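Local coordinates for protein H subunit of photosynthetic reaction center complex (Rhodopseudomonas palustris, PDB 6Z5S) that probably supports the cofactor-binding subunits of the photosynthetic reaction centre from the cytoplasmic side of the membrane, to which one transmembrane helix ties it, at residues 131-136 with 163-168. Sequence-based numbering, arbitrary orientation.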
# COMPACT_ATOMS: atom_id res chain seq x y z
N PRO D 131 -15.48 -18.23 30.72
CA PRO D 131 -15.44 -17.31 31.86
C PRO D 131 -14.09 -17.38 32.54
O PRO D 131 -13.42 -18.41 32.53
CB PRO D 131 -16.56 -17.83 32.77
CG PRO D 131 -17.36 -18.75 31.93
CD PRO D 131 -16.43 -19.33 30.94
N LEU D 132 -13.69 -16.27 33.15
CA LEU D 132 -12.39 -16.23 33.82
C LEU D 132 -12.31 -17.25 34.95
O LEU D 132 -11.22 -17.73 35.27
CB LEU D 132 -12.10 -14.83 34.35
CG LEU D 132 -11.34 -13.93 33.39
CD1 LEU D 132 -11.08 -12.59 34.03
CD2 LEU D 132 -10.04 -14.59 32.98
N ARG D 133 -13.45 -17.59 35.55
CA ARG D 133 -13.47 -18.66 36.54
C ARG D 133 -13.08 -20.01 35.94
O ARG D 133 -12.76 -20.93 36.69
CB ARG D 133 -14.86 -18.76 37.17
CG ARG D 133 -15.92 -19.15 36.18
CD ARG D 133 -17.26 -19.38 36.85
NE ARG D 133 -18.30 -19.62 35.86
CZ ARG D 133 -19.12 -18.68 35.41
NH1 ARG D 133 -20.05 -18.98 34.51
NH2 ARG D 133 -19.02 -17.43 35.86
N ALA D 134 -13.10 -20.14 34.62
CA ALA D 134 -12.78 -21.39 33.96
C ALA D 134 -11.45 -21.37 33.23
O ALA D 134 -11.04 -22.40 32.69
CB ALA D 134 -13.89 -21.77 32.96
N ALA D 135 -10.76 -20.23 33.19
CA ALA D 135 -9.46 -20.11 32.55
C ALA D 135 -8.47 -19.69 33.62
O ALA D 135 -8.20 -18.50 33.80
CB ALA D 135 -9.50 -19.11 31.40
N LYS D 136 -7.92 -20.66 34.34
CA LYS D 136 -6.99 -20.36 35.41
C LYS D 136 -5.63 -20.00 34.85
O LYS D 136 -5.13 -20.64 33.92
CB LYS D 136 -6.88 -21.55 36.37
CG LYS D 136 -8.19 -21.95 37.04
CD LYS D 136 -8.63 -20.93 38.09
CE LYS D 136 -9.67 -19.96 37.55
NZ LYS D 136 -10.18 -19.03 38.60
N VAL D 163 -22.84 -6.82 36.45
CA VAL D 163 -21.78 -7.58 35.81
C VAL D 163 -21.21 -8.58 36.81
O VAL D 163 -20.72 -8.20 37.88
CB VAL D 163 -20.68 -6.66 35.26
CG1 VAL D 163 -19.58 -7.48 34.63
CG2 VAL D 163 -21.27 -5.72 34.25
N THR D 164 -21.27 -9.86 36.46
CA THR D 164 -20.89 -10.96 37.32
C THR D 164 -19.55 -11.59 36.94
O THR D 164 -18.75 -11.92 37.82
CB THR D 164 -21.98 -12.04 37.30
OG1 THR D 164 -23.12 -11.57 38.03
CG2 THR D 164 -21.48 -13.33 37.92
N GLU D 165 -19.29 -11.74 35.65
CA GLU D 165 -18.08 -12.42 35.21
C GLU D 165 -17.66 -11.87 33.86
O GLU D 165 -18.49 -11.42 33.07
CB GLU D 165 -18.29 -13.94 35.13
CG GLU D 165 -17.02 -14.74 34.94
CD GLU D 165 -16.06 -14.60 36.10
OE1 GLU D 165 -16.51 -14.28 37.22
OE2 GLU D 165 -14.85 -14.81 35.89
N VAL D 166 -16.36 -11.92 33.60
CA VAL D 166 -15.78 -11.48 32.34
C VAL D 166 -15.38 -12.72 31.56
O VAL D 166 -14.59 -13.53 32.03
CB VAL D 166 -14.57 -10.55 32.56
CG1 VAL D 166 -13.93 -10.20 31.24
CG2 VAL D 166 -15.01 -9.31 33.29
N TRP D 167 -15.94 -12.87 30.36
CA TRP D 167 -15.59 -13.97 29.48
C TRP D 167 -14.45 -13.54 28.58
O TRP D 167 -14.49 -12.46 27.99
CB TRP D 167 -16.79 -14.40 28.64
CG TRP D 167 -17.86 -15.07 29.41
CD1 TRP D 167 -18.46 -14.62 30.54
CD2 TRP D 167 -18.46 -16.33 29.11
NE1 TRP D 167 -19.40 -15.52 30.97
CE2 TRP D 167 -19.42 -16.57 30.10
CE3 TRP D 167 -18.28 -17.27 28.10
CZ2 TRP D 167 -20.20 -17.72 30.11
CZ3 TRP D 167 -19.05 -18.40 28.11
CH2 TRP D 167 -20.00 -18.62 29.10
N VAL D 168 -13.43 -14.38 28.47
CA VAL D 168 -12.22 -14.05 27.74
C VAL D 168 -11.94 -15.11 26.69
O VAL D 168 -12.42 -16.25 26.77
CB VAL D 168 -11.01 -13.88 28.67
CG1 VAL D 168 -11.30 -12.84 29.72
CG2 VAL D 168 -10.65 -15.20 29.30
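Leu-132 N donates to Val-166 O at 3.1 Å, with an N-H...O angle of 141°. One residue on, Arg-133 N gives a weak bond to Glu-165 OE2, also 3.1 Å long. Glu-165 has CG anti to its backbone N (chi1 -169°) and bends at chi2, which brings OE2 to the backbone N-H of Arg-133. OE2 also lies alongside Leu-132 CB.

The bonds sit where strand 129-131, outermost in this chain's sheet, ends against strand 161-169. The sheet is antiparallel and four-stranded, and most of its strands belong to the PRC-barrel domain. Pro-131 and Trp-167 form a non-hydrogen-bonded pair there. The chain then turns away from the sheet, and Ala-134 N donates back to Pro-131 O. Pro-131 lays CG over one face of the Trp-167 indole, a CH-pi contact 3.6 Å from the centroid of the six-membered ring. Trp-167 NE1 has a weak hydrogen bond to Glu-179.

The Arg-133 guanidinium reaches back over Pro-131 CB and passes NH2 within 3.5 Å of Glu-165 CG. It makes no salt bridge with Glu-165, whose OE1 stays 4.3 Å from NH2. Its charge is met instead by Asp-225 at NE and Glu-179 at NH2. NH1 adds a weak bond to the carbonyl of Gly-224. On the apolar side, Leu-132 CD2 packs on both methyls of Val-168, 3.8 Å from CG2, and Met-138 and Leu-140 also touch the leucine.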